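Local coordinates for uncharacterized ATP-binding protein MJECL15 (PDB 3H92), which is of unknown function but is named as an ATP-binding protein and carries a C-terminal domain of the helix-turn-helix clan, at residues A[47-50]-A[51-55]. Sequence-based numbering, arbitrary orientation.
Sequences YELP and KSKIK
Pro50 and Lys53 close the turn that carries the chain from the short strand 49-50 into the 3-10 segment 51-53. The backbone is extended at Leu49 and Pro50, coils through Lys51, Ser52 and Lys53, and is extended again from Ile54. Lys53 N donates to Pro50 O over 3.1 Å; the N-H points fairly straight at the oxygen (160°), but the donor sits well above the carbonyl plane. One residue on, Ile54 N to Lys51 O (3.3 Å) repeats the same i to i+3 spacing, so two successive bonds shape the turn. Lys53 lies alongside the Pro50 ring, the two pointing the same way, with CG 4.0 Å from Pro50 CD; a turn about its CB-CG bond (chi2 -77°) follows, and the ammonium end then leads away from the turn. Nearer the backbone, Lys53 CB is 3.9 Å from Leu49 CD1. Leu49 has CG lodged between its backbone N and carbonyl carbon (chi1 44°), and the same CD1 also meets Ile54 CD1 at 4.1 Å, the two side chains crossing at about a right angle. These two buried residues share Phe43 of helix 33-45 as a neighbour, and Ile54 also touches Leu77 on strand 76-79. At the exposed face, Ser52 OG approaches Pro50 CB at 4.0 Å, a loose contact. A backbone bond joins Leu49 to Leu77 of strand 76-79, and another joins Lys51 to Gly75 just before that strand. Lys55 then takes the N-cap position of helix 56-64. The arrangement is a strand-to-helix connection built on a single 3-10 turn, with an apolar inner side joining the small three-stranded sheet to helix 33-45, consistent with a winged-helix type of helix-turn-helix domain.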
ATOM      1  N   TYR A  47      -2.177   1.122 -11.692  1.00 32.08           N
ATOM      2  CA  TYR A  47      -2.914   0.199 -10.806  1.00 30.73           C
ATOM      3  C   TYR A  47      -2.212  -1.085 -10.492  1.00 30.06           C
ATOM      4  O   TYR A  47      -2.315  -1.595  -9.400  1.00 29.65           O
ATOM      5  CB  TYR A  47      -4.218  -0.143 -11.483  1.00 30.80           C
ATOM      6  CG  TYR A  47      -5.073  -1.142 -10.773  1.00 29.58           C
ATOM      7  CD1 TYR A  47      -5.745  -0.808  -9.644  1.00 27.96           C
ATOM      8  CD2 TYR A  47      -5.254  -2.402 -11.285  1.00 32.61           C
ATOM      9  CE1 TYR A  47      -6.602  -1.683  -9.026  1.00 29.03           C
ATOM     10  CE2 TYR A  47      -6.100  -3.319 -10.649  1.00 33.44           C
ATOM     11  CZ  TYR A  47      -6.761  -2.926  -9.519  1.00 30.92           C
ATOM     12  OH  TYR A  47      -7.579  -3.791  -8.890  1.00 35.51           O
ATOM     13  N   GLU A  48      -1.560  -1.665 -11.489  1.00 29.97           N
ATOM     14  CA  GLU A  48      -0.826  -2.915 -11.314  1.00 29.41           C
ATOM     15  C   GLU A  48       0.572  -2.709 -11.816  1.00 28.71           C
ATOM     16  O   GLU A  48       0.779  -2.044 -12.829  1.00 26.73           O
ATOM     17  CB  GLU A  48      -1.463  -4.015 -12.157  1.00 30.54           C
ATOM     18  CG  GLU A  48      -0.875  -5.407 -11.930  1.00 33.16           C
ATOM     19  CD  GLU A  48      -1.598  -6.505 -12.740  1.00 38.02           C
ATOM     20  OE1 GLU A  48      -2.714  -6.221 -13.299  1.00 41.50           O
ATOM     21  OE2 GLU A  48      -1.041  -7.640 -12.808  1.00 37.45           O
ATOM     22  N   LEU A  49       1.544  -3.291 -11.128  1.00 28.38           N
ATOM     23  CA  LEU A  49       2.894  -3.053 -11.541  1.00 28.01           C
ATOM     24  C   LEU A  49       3.828  -4.173 -11.200  1.00 27.24           C
ATOM     25  O   LEU A  49       3.501  -5.027 -10.404  1.00 27.66           O
ATOM     26  CB  LEU A  49       3.387  -1.687 -11.012  1.00 29.22           C
ATOM     27  CG  LEU A  49       3.139  -1.222  -9.614  1.00 29.78           C
ATOM     28  CD1 LEU A  49       4.111  -1.992  -8.734  1.00 35.27           C
ATOM     29  CD2 LEU A  49       3.316   0.323  -9.510  1.00 28.99           C
ATOM     30  N   PRO A  50       4.991  -4.212 -11.876  1.00 26.98           N
ATOM     31  CA  PRO A  50       5.933  -5.273 -11.552  1.00 26.50           C
ATOM     32  C   PRO A  50       6.284  -5.242 -10.079  1.00 26.98           C
ATOM     33  O   PRO A  50       6.406  -4.159  -9.503  1.00 28.91           O
ATOM     34  CB  PRO A  50       7.134  -4.965 -12.436  1.00 26.65           C
ATOM     35  CG  PRO A  50       6.545  -4.176 -13.620  1.00 26.79           C
ATOM     36  CD  PRO A  50       5.451  -3.353 -12.987  1.00 26.32           C
ATOM     37  N   LYS A  51       6.488  -6.389  -9.453  1.00 26.57           N
ATOM     38  CA  LYS A  51       6.838  -6.350  -8.015  1.00 26.54           C
ATOM     39  C   LYS A  51       8.231  -5.819  -7.679  1.00 26.16           C
ATOM     40  O   LYS A  51       8.481  -5.366  -6.547  1.00 25.50           O
ATOM     41  CB  LYS A  51       6.634  -7.729  -7.392  1.00 27.26           C
ATOM     42  CG  LYS A  51       7.460  -8.872  -7.944  1.00 29.67           C
ATOM     43  CD  LYS A  51       7.353 -10.081  -6.975  1.00 32.28           C
ATOM     44  CE  LYS A  51       8.486 -11.095  -7.140  1.00 35.33           C
ATOM     45  NZ  LYS A  51       8.472 -12.129  -6.005  1.00 36.22           N
ATOM     46  N   SER A  52       9.145  -5.843  -8.666  1.00 26.19           N
ATOM     47  CA  SER A  52      10.474  -5.270  -8.505  1.00 25.59           C
ATOM     48  C   SER A  52      10.437  -3.742  -8.522  1.00 25.75           C
ATOM     49  O   SER A  52      11.436  -3.103  -8.323  1.00 25.41           O
ATOM     50  CB  SER A  52      11.398  -5.801  -9.603  1.00 26.33           C
ATOM     51  OG  SER A  52      10.818  -5.591 -10.881  1.00 26.56           O
ATOM     52  N   LYS A  53       9.280  -3.140  -8.748  1.00 26.62           N
ATOM     53  CA  LYS A  53       9.185  -1.701  -8.615  1.00 27.48           C
ATOM     54  C   LYS A  53       9.303  -1.242  -7.174  1.00 28.91           C
ATOM     55  O   LYS A  53       9.542  -0.059  -6.936  1.00 28.95           O
ATOM     56  CB  LYS A  53       7.886  -1.141  -9.207  1.00 27.65           C
ATOM     57  CG  LYS A  53       7.821  -1.102 -10.761  1.00 27.38           C
ATOM     58  CD  LYS A  53       8.615   0.024 -11.373  1.00 28.28           C
ATOM     59  CE  LYS A  53       8.540  -0.002 -12.896  1.00 26.75           C
ATOM     60  NZ  LYS A  53       9.574   0.855 -13.436  1.00 28.24           N
ATOM     61  N   ILE A  54       9.161  -2.162  -6.208  1.00 29.96           N
ATOM     62  CA  ILE A  54       9.144  -1.821  -4.792  1.00 30.21           C
ATOM     63  C   ILE A  54      10.083  -2.702  -4.014  1.00 30.85           C
ATOM     64  O   ILE A  54      10.187  -3.909  -4.276  1.00 30.64           O
ATOM     65  CB  ILE A  54       7.700  -1.952  -4.219  1.00 31.02           C
ATOM     66  CG1 ILE A  54       6.851  -0.767  -4.700  1.00 32.65           C
ATOM     67  CG2 ILE A  54       7.678  -2.006  -2.692  1.00 32.29           C
ATOM     68  CD1 ILE A  54       5.394  -1.134  -4.902  1.00 36.04           C
ATOM     69  N   LYS A  55      10.746  -2.100  -3.038  1.00 30.91           N
ATOM     70  CA  LYS A  55      11.619  -2.831  -2.174  1.00 32.09           C
ATOM     71  C   LYS A  55      10.905  -3.988  -1.468  1.00 32.65           C
ATOM     72  O   LYS A  55       9.724  -3.899  -1.053  1.00 31.94           O
ATOM     73  CB  LYS A  55      12.297  -1.881  -1.184  1.00 33.50           C
ATOM     74  CG  LYS A  55      13.520  -1.105  -1.785  1.00 36.63           C
ATOM     75  CD  LYS A  55      14.713  -0.904  -0.774  1.00 42.36           C
ATOM     76  CE  LYS A  55      16.154  -1.205  -1.429  1.00 44.99           C
ATOM     77  NZ  LYS A  55      17.354  -1.193  -0.466  1.00 43.27           N
TER